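Branched-chain alpha-ketoacid decarboxylase (Lactococcus lactis, PDB 2VBF) probably decarboxylates branched-chain and aromatic alpha-keto acids to aldehydes, using thiamine diphosphate and a magnesium ion as cofactors. Local coordinates at residues 158-163 / 183-188; 296-301 / 322-327. All coordinates share one frame; numbering follows the deposited sequence.

Contact 1: 158-163 / 183-188; sequences TLLTAE and VYINLP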
ATOM      1  N   THR A 158      -6.834   3.542  20.035  1.00 12.11           N
ATOM      2  CA  THR A 158      -6.892   4.711  20.908  1.00 12.94           C
ATOM      3  C   THR A 158      -6.301   5.963  20.269  1.00 13.29           C
ATOM      4  O   THR A 158      -5.317   5.881  19.531  1.00 14.36           O
ATOM      5  CB  THR A 158      -6.175   4.436  22.265  1.00 13.64           C
ATOM      6  OG1 THR A 158      -6.355   5.554  23.167  1.00 14.73           O
ATOM      7  CG2 THR A 158      -4.684   4.183  22.068  1.00 13.23           C
ATOM      8  N   LEU A 159      -6.939   7.098  20.543  1.00 14.16           N
ATOM      9  CA  LEU A 159      -6.357   8.424  20.326  1.00 14.97           C
ATOM     10  C   LEU A 159      -5.860   8.927  21.676  1.00 15.74           C
ATOM     11  O   LEU A 159      -6.674   9.207  22.578  1.00 16.69           O
ATOM     12  CB  LEU A 159      -7.396   9.400  19.774  1.00 16.26           C
ATOM     13  CG  LEU A 159      -6.994  10.882  19.770  1.00 16.78           C
ATOM     14  CD1 LEU A 159      -5.674  11.101  19.007  1.00 19.10           C
ATOM     15  CD2 LEU A 159      -8.121  11.728  19.212  1.00 17.76           C
ATOM     16  N   LEU A 160      -4.544   9.058  21.824  1.00 14.94           N
ATOM     17  CA  LEU A 160      -3.986   9.415  23.114  1.00 15.46           C
ATOM     18  C   LEU A 160      -4.094  10.921  23.373  1.00 15.61           C
ATOM     19  O   LEU A 160      -4.053  11.738  22.446  1.00 16.40           O
ATOM     20  CB  LEU A 160      -2.526   8.989  23.242  1.00 14.82           C
ATOM     21  CG  LEU A 160      -2.182   7.508  23.064  1.00 14.36           C
ATOM     22  CD1 LEU A 160      -0.676   7.324  23.212  1.00 16.09           C
ATOM     23  CD2 LEU A 160      -2.950   6.618  24.048  1.00 13.87           C
ATOM     24  N   THR A 161      -4.256  11.235  24.655  1.00 17.34           N
ATOM     25  CA  THR A 161      -4.135  12.580  25.193  1.00 18.79           C
ATOM     26  C   THR A 161      -3.112  12.502  26.314  1.00 17.91           C
ATOM     27  O   THR A 161      -2.805  11.422  26.813  1.00 18.13           O
ATOM     28  CB  THR A 161      -5.466  13.073  25.796  1.00 18.17           C
ATOM     29  OG1 THR A 161      -5.753  12.340  26.990  1.00 19.77           O
ATOM     30  CG2 THR A 161      -6.620  12.923  24.796  1.00 19.81           C
ATOM     31  N   ALA A 162      -2.603  13.653  26.743  1.00 21.23           N
ATOM     32  CA  ALA A 162      -1.716  13.690  27.913  1.00 21.30           C
ATOM     33  C   ALA A 162      -2.306  12.994  29.150  1.00 22.33           C
ATOM     34  O   ALA A 162      -1.603  12.274  29.859  1.00 24.07           O
ATOM     35  CB  ALA A 162      -1.322  15.136  28.238  1.00 22.77           C
ATOM     36  N   GLU A 163      -3.601  13.190  29.398  1.00 22.31           N
ATOM     37  CA  GLU A 163      -4.245  12.669  30.614  1.00 23.04           C
ATOM     38  C   GLU A 163      -4.603  11.203  30.508  1.00 21.24           C
ATOM     39  O   GLU A 163      -4.566  10.488  31.513  1.00 21.71           O
ATOM     40  CB  GLU A 163      -5.503  13.467  31.001  1.00 25.10           C
ATOM     41  CG  GLU A 163      -6.217  14.147  29.845  1.00 28.94           C
ATOM     42  CD  GLU A 163      -5.546  15.437  29.439  1.00 30.98           C
ATOM     43  OE1 GLU A 163      -5.205  16.224  30.341  1.00 36.28           O
ATOM     44  OE2 GLU A 163      -5.348  15.673  28.224  1.00 34.67           O
ATOM     45  N   VAL A 183      -3.350  -4.036  17.375  1.00 10.80           N
ATOM     46  CA  VAL A 183      -3.936  -2.866  17.994  1.00 10.03           C
ATOM     47  C   VAL A 183      -3.283  -1.621  17.421  1.00 11.31           C
ATOM     48  O   VAL A 183      -2.263  -1.694  16.723  1.00 11.30           O
ATOM     49  CB  VAL A 183      -3.808  -2.900  19.520  1.00 10.56           C
ATOM     50  CG1 VAL A 183      -4.516  -4.149  20.059  1.00 12.68           C
ATOM     51  CG2 VAL A 183      -2.334  -2.860  19.944  1.00 11.36           C
ATOM     52  N   TYR A 184      -3.878  -0.483  17.746  1.00 10.41           N
ATOM     53  CA  TYR A 184      -3.628   0.785  17.053  1.00 10.86           C
ATOM     54  C   TYR A 184      -3.579   1.927  18.072  1.00 12.44           C
ATOM     55  O   TYR A 184      -4.490   2.078  18.885  1.00 11.99           O
ATOM     56  CB  TYR A 184      -4.750   0.969  16.042  1.00 11.33           C
ATOM     57  CG  TYR A 184      -4.850   2.280  15.278  1.00 12.25           C
ATOM     58  CD1 TYR A 184      -4.556   2.326  13.915  1.00 13.01           C
ATOM     59  CD2 TYR A 184      -5.350   3.437  15.870  1.00 13.99           C
ATOM     60  CE1 TYR A 184      -4.716   3.503  13.182  1.00 12.38           C
ATOM     61  CE2 TYR A 184      -5.521   4.611  15.141  1.00 13.39           C
ATOM     62  CZ  TYR A 184      -5.187   4.642  13.803  1.00 13.00           C
ATOM     63  OH  TYR A 184      -5.361   5.794  13.065  1.00 14.55           O
ATOM     64  N   ILE A 185      -2.512   2.721  17.999  1.00 10.89           N
ATOM     65  CA  ILE A 185      -2.263   3.833  18.915  1.00 11.24           C
ATOM     66  C   ILE A 185      -1.971   5.067  18.090  1.00 11.45           C
ATOM     67  O   ILE A 185      -0.980   5.101  17.370  1.00 13.51           O
ATOM     68  CB  ILE A 185      -1.070   3.535  19.860  1.00 11.36           C
ATOM     69  CG1 ILE A 185      -1.360   2.293  20.718  1.00 12.72           C
ATOM     70  CG2 ILE A 185      -0.738   4.753  20.719  1.00 11.82           C
ATOM     71  CD1 ILE A 185      -0.166   1.795  21.532  1.00 12.75           C
ATOM     72  N   ASN A 186      -2.868   6.050  18.159  1.00 11.82           N
ATOM     73  CA  ASN A 186      -2.674   7.341  17.509  1.00 11.90           C
ATOM     74  C   ASN A 186      -2.028   8.250  18.554  1.00 12.57           C
ATOM     75  O   ASN A 186      -2.598   8.479  19.622  1.00 12.92           O
ATOM     76  CB  ASN A 186      -4.005   7.870  16.942  1.00 13.24           C
ATOM     77  CG  ASN A 186      -3.924   9.296  16.417  1.00 14.17           C
ATOM     78  OD1 ASN A 186      -4.445   9.611  15.327  1.00 20.37           O
ATOM     79  ND2 ASN A 186      -3.325  10.174  17.192  1.00 10.87           N
ATOM     80  N   LEU A 187      -0.828   8.744  18.231  1.00 12.72           N
ATOM     81  CA  LEU A 187       0.013   9.507  19.153  1.00 12.16           C
ATOM     82  C   LEU A 187       0.276  10.928  18.633  1.00 13.28           C
ATOM     83  O   LEU A 187       1.147  11.130  17.774  1.00 13.85           O
ATOM     84  CB  LEU A 187       1.345   8.781  19.313  1.00 12.15           C
ATOM     85  CG  LEU A 187       2.426   9.379  20.225  1.00 13.88           C
ATOM     86  CD1 LEU A 187       1.951   9.359  21.657  1.00 14.96           C
ATOM     87  CD2 LEU A 187       3.703   8.584  20.104  1.00 14.41           C
ATOM     88  N   PRO A 188      -0.483  11.916  19.117  1.00 14.28           N
ATOM     89  CA  PRO A 188      -0.192  13.301  18.710  1.00 15.52           C
ATOM     90  C   PRO A 188       1.219  13.738  19.122  1.00 16.62           C
ATOM     91  O   PRO A 188       1.721  13.290  20.146  1.00 19.68           O
ATOM     92  CB  PRO A 188      -1.270  14.106  19.440  1.00 13.64           C
ATOM     93  CG  PRO A 188      -2.402  13.090  19.654  1.00 15.39           C
ATOM     94  CD  PRO A 188      -1.667  11.835  19.993  1.00 14.53           C
TER
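Leu-160 lays its side chain over strand 183-188 just where its own strand, 156-159, runs out. Its CB sits 3.7 Å from Asn-186 O, the acceptor of its own backbone N-H, and CG stays close to the same oxygen. From there CD1 crosses to two partners, Ile-185 CG2 at 3.6 Å and Leu-187 CD1 at 3.7 Å. With CG anti to the carbonyl carbon (chi1 -58°) and the chain extended beyond it, CD1 is carried across to the neighbouring strand. Thr-158 shares this face with Ile-185, its CG2 methyl near Ile-185 CG1; its OG1 is hydrogen-bonded to Glu-168 OE1 of helix 165-179, which packs over that side. On the other face Leu-159 and Asn-186 run side by side in the same direction. Leu-159 CD1 comes to 3.1 Å from Asn-186 ND2, a tight approach, and to 3.9 Å from Pro-188 CG. That amide nitrogen has its polar partner in Ser-122 OG, on the next strand.

The backbone evidence for a parallel ladder is threefold: Thr-158 N to Tyr-184 O, Asn-186 N to Thr-158 O at 2.8 Å, and Leu-160 N to Asn-186 O at 3.0 Å. The last two are nearly straight, whereas the first bends to 141° at the hydrogen. The strands are the two arms of a beta-alpha-beta crossover through helix 165-179, at the edge of a six-stranded parallel sheet. Chemically, Asn-186 hydrogen-bonds through its backbone N and O to Thr-158 O and Leu-160 N, so one residue makes polar links to the strand on either side, backbone to the edge strand and amide to Ser-122.

Contact 2: 296-301 / 322-327; sequences ADFILM and KMISLN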
ATOM      1  N   ALA A 296     -10.184 -41.150  12.645  1.00 18.22           N
ATOM      2  CA  ALA A 296      -9.898 -40.957  14.068  1.00 17.53           C
ATOM      3  C   ALA A 296     -11.202 -40.990  14.859  1.00 17.46           C
ATOM      4  O   ALA A 296     -12.215 -40.466  14.391  1.00 18.73           O
ATOM      5  CB  ALA A 296      -9.168 -39.617  14.301  1.00 15.90           C
ATOM      6  N   ASP A 297     -11.185 -41.628  16.033  1.00 17.34           N
ATOM      7  CA  ASP A 297     -12.381 -41.684  16.894  1.00 17.47           C
ATOM      8  C   ASP A 297     -12.518 -40.496  17.859  1.00 16.90           C
ATOM      9  O   ASP A 297     -13.546 -40.337  18.502  1.00 17.79           O
ATOM     10  CB  ASP A 297     -12.482 -43.025  17.643  1.00 18.23           C
ATOM     11  CG  ASP A 297     -11.314 -43.305  18.552  1.00 20.46           C
ATOM     12  OD1 ASP A 297     -10.292 -42.579  18.535  1.00 20.71           O
ATOM     13  OD2 ASP A 297     -11.417 -44.306  19.295  1.00 20.24           O
ATOM     14  N   PHE A 298     -11.483 -39.668  17.946  1.00 15.95           N
ATOM     15  CA  PHE A 298     -11.549 -38.415  18.697  1.00 15.16           C
ATOM     16  C   PHE A 298     -10.619 -37.420  18.026  1.00 14.76           C
ATOM     17  O   PHE A 298      -9.499 -37.773  17.672  1.00 14.57           O
ATOM     18  CB  PHE A 298     -11.127 -38.602  20.157  1.00 15.62           C
ATOM     19  CG  PHE A 298     -10.969 -37.303  20.909  1.00 16.04           C
ATOM     20  CD1 PHE A 298     -12.064 -36.475  21.100  1.00 15.48           C
ATOM     21  CD2 PHE A 298      -9.728 -36.891  21.394  1.00 15.63           C
ATOM     22  CE1 PHE A 298     -11.940 -35.289  21.772  1.00 16.44           C
ATOM     23  CE2 PHE A 298      -9.597 -35.693  22.074  1.00 15.90           C
ATOM     24  CZ  PHE A 298     -10.701 -34.886  22.263  1.00 15.58           C
ATOM     25  N   ILE A 299     -11.088 -36.185  17.860  1.00 14.82           N
ATOM     26  CA  ILE A 299     -10.300 -35.114  17.252  1.00 14.90           C
ATOM     27  C   ILE A 299     -10.215 -33.957  18.240  1.00 14.55           C
ATOM     28  O   ILE A 299     -11.247 -33.464  18.705  1.00 15.36           O
ATOM     29  CB  ILE A 299     -10.938 -34.585  15.960  1.00 15.27           C
ATOM     30  CG1 ILE A 299     -11.161 -35.717  14.952  1.00 15.18           C
ATOM     31  CG2 ILE A 299     -10.064 -33.465  15.354  1.00 15.34           C
ATOM     32  CD1 ILE A 299     -12.192 -35.393  13.901  1.00 15.45           C
ATOM     33  N   LEU A 300      -8.990 -33.540  18.551  1.00 14.31           N
ATOM     34  CA  LEU A 300      -8.725 -32.325  19.329  1.00 13.73           C
ATOM     35  C   LEU A 300      -8.124 -31.267  18.393  1.00 13.43           C
ATOM     36  O   LEU A 300      -6.986 -31.438  17.905  1.00 11.85           O
ATOM     37  CB  LEU A 300      -7.753 -32.626  20.469  1.00 14.24           C
ATOM     38  CG  LEU A 300      -7.303 -31.477  21.382  1.00 13.96           C
ATOM     39  CD1 LEU A 300      -8.506 -30.893  22.139  1.00 15.37           C
ATOM     40  CD2 LEU A 300      -6.225 -31.936  22.360  1.00 16.78           C
ATOM     41  N   MET A 301      -8.884 -30.205  18.109  1.00 13.43           N
ATOM     42  CA  MET A 301      -8.361 -29.080  17.319  1.00 14.40           C
ATOM     43  C   MET A 301      -7.939 -27.943  18.244  1.00 14.60           C
ATOM     44  O   MET A 301      -8.716 -27.500  19.106  1.00 14.73           O
ATOM     45  CB  MET A 301      -9.381 -28.549  16.309  1.00 15.55           C
ATOM     46  CG  MET A 301      -9.885 -29.588  15.325  1.00 16.46           C
ATOM     47  SD  MET A 301     -10.242 -28.904  13.682  1.00 17.94           S
ATOM     48  CE  MET A 301     -11.377 -27.557  14.025  1.00 16.75           C
ATOM     49  N   LYS A 322     -17.355 -35.989  17.169  1.00 19.01           N
ATOM     50  CA  LYS A 322     -16.195 -36.667  17.737  1.00 19.95           C
ATOM     51  C   LYS A 322     -15.081 -35.677  18.091  1.00 19.11           C
ATOM     52  O   LYS A 322     -13.924 -36.077  18.214  1.00 19.18           O
ATOM     53  CB  LYS A 322     -15.636 -37.676  16.719  1.00 21.20           C
ATOM     54  CG  LYS A 322     -16.606 -38.739  16.243  1.00 24.47           C
ATOM     55  CD  LYS A 322     -15.990 -39.553  15.100  1.00 25.00           C
ATOM     56  CE  LYS A 322     -17.062 -40.220  14.219  1.00 27.75           C
ATOM     57  NZ  LYS A 322     -17.250 -41.677  14.482  1.00 30.35           N
ATOM     58  N   MET A 323     -15.425 -34.402  18.278  1.00 17.48           N
ATOM     59  CA  MET A 323     -14.409 -33.346  18.343  1.00 18.15           C
ATOM     60  C   MET A 323     -14.534 -32.447  19.562  1.00 17.40           C
ATOM     61  O   MET A 323     -15.644 -32.115  19.982  1.00 18.45           O
ATOM     62  CB  MET A 323     -14.522 -32.480  17.089  1.00 17.80           C
ATOM     63  CG  MET A 323     -13.462 -31.380  16.956  1.00 18.44           C
ATOM     64  SD  MET A 323     -13.800 -30.289  15.565  1.00 20.31           S
ATOM     65  CE  MET A 323     -13.393 -31.364  14.180  1.00 19.66           C
ATOM     66  N   ILE A 324     -13.386 -32.071  20.120  1.00 16.70           N
ATOM     67  CA  ILE A 324     -13.268 -30.894  20.978  1.00 16.66           C
ATOM     68  C   ILE A 324     -12.361 -29.910  20.230  1.00 15.89           C
ATOM     69  O   ILE A 324     -11.204 -30.228  19.939  1.00 14.96           O
ATOM     70  CB  ILE A 324     -12.672 -31.242  22.348  1.00 17.64           C
ATOM     71  CG1 ILE A 324     -13.664 -32.076  23.163  1.00 17.73           C
ATOM     72  CG2 ILE A 324     -12.311 -29.972  23.136  1.00 17.80           C
ATOM     73  CD1 ILE A 324     -13.077 -32.712  24.369  1.00 17.46           C
ATOM     74  N   SER A 325     -12.897 -28.743  19.880  1.00 15.76           N
ATOM     75  CA  SER A 325     -12.103 -27.688  19.258  1.00 15.90           C
ATOM     76  C   SER A 325     -11.965 -26.527  20.239  1.00 16.46           C
ATOM     77  O   SER A 325     -12.924 -26.170  20.931  1.00 16.66           O
ATOM     78  CB  SER A 325     -12.705 -27.228  17.923  1.00 17.20           C
ATOM     79  OG  SER A 325     -13.936 -26.551  18.085  1.00 18.11           O
ATOM     80  N   LEU A 326     -10.756 -25.983  20.311  1.00 16.41           N
ATOM     81  CA  LEU A 326     -10.448 -24.818  21.118  1.00 16.87           C
ATOM     82  C   LEU A 326      -9.878 -23.736  20.205  1.00 17.02           C
ATOM     83  O   LEU A 326      -8.935 -23.986  19.446  1.00 16.94           O
ATOM     84  CB  LEU A 326      -9.426 -25.173  22.195  1.00 18.26           C
ATOM     85  CG  LEU A 326      -9.840 -26.293  23.157  1.00 21.23           C
ATOM     86  CD1 LEU A 326      -8.696 -26.609  24.108  1.00 22.09           C
ATOM     87  CD2 LEU A 326     -11.105 -25.908  23.909  1.00 21.82           C
ATOM     88  N   ASN A 327     -10.481 -22.553  20.275  1.00 17.06           N
ATOM     89  CA  ASN A 327     -10.027 -21.378  19.543  1.00 17.52           C
ATOM     90  C   ASN A 327      -9.970 -20.215  20.515  1.00 18.40           C
ATOM     91  O   ASN A 327     -10.537 -20.294  21.598  1.00 16.27           O
ATOM     92  CB  ASN A 327     -10.989 -21.049  18.395  1.00 16.86           C
ATOM     93  CG  ASN A 327     -10.811 -21.963  17.201  1.00 18.36           C
ATOM     94  OD1 ASN A 327     -11.508 -22.975  17.057  1.00 17.18           O
ATOM     95  ND2 ASN A 327      -9.867 -21.612  16.335  1.00 15.09           N
TER
HETATM   96  O   HOH W   1     -15.012 -38.625  20.322  1.00 32.80           O
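Strands 298-301 and 323-326 run parallel, their axes 3° apart in direction and 4.7 Å apart at closest approach, and four backbone hydrogen bonds join the two segments, beginning with Ile-299 N to Lys-322 O. The last, Leu-326 N to Met-301 O, measures 2.8 Å. They are adjacent strands of the mixed sheet in the central domain of this thiamine diphosphate enzyme, with strand 231-235 flanking the first and strand 331-333 the second.

On the face packed against helix 212-227, Phe-298 presents its ring edge to Ile-324: CE1 and CZ both approach Ile-324 CD1 at 3.8 Å, and Ile-324 CG1 lies in the ring plane, at its edge. Holding CG anti to the backbone N (chi1 171°) lays the ring along the strand, with Leu-300 N above one face, offset toward the rim. Further along, Leu-300 CD1 meets Ile-324 CG2 at 4.0 Å, so that one isoleucine receives two neighbours through different branches.

The opposite face is sulfur-rich. Ile-299 CG2 touches Met-323 CE, and Met-301, bent at chi2 and chi3, crosses the end of Met-323. At the N-terminal end of the ladder a water donates to Asp-297 O at 2.9 Å and, weakly, to Lys-322 O, while the carboxylate of Asp-297 hydrogen-bonds the backbone N atoms of Gln-229 (OD2) and Lys-230 (OD1). Where the two methionines meet, each sulfur lies 4.0 Å from the other's methyl: Met-301 SD from Met-323 CE, and Met-323 SD from Met-301 CE.

Contacts 1 and 2 each pair two neighbouring parallel strands, but in different sheets; their centres lie 41 Å apart and their nearest atoms about 17 Å. Both are mostly buried and away from the thiamine diphosphate and magnesium sites. Contact 1 includes an edge strand and is the smaller, burying 346 Å² against 530 Å², consistent with its first strand ending at Leu-159, so that residues 161-163 make no contact. Contact 2 sits inside its sheet, flanked by strands on both sides, and has the longer ladder. Their connections differ too: a helix links the strands of 158-163 / 183-188, whereas the linker in 296-301 / 322-327 contains none. Aliphatic groups beside an asparagine amide characterise the first, an aromatic edge and paired methionines the second.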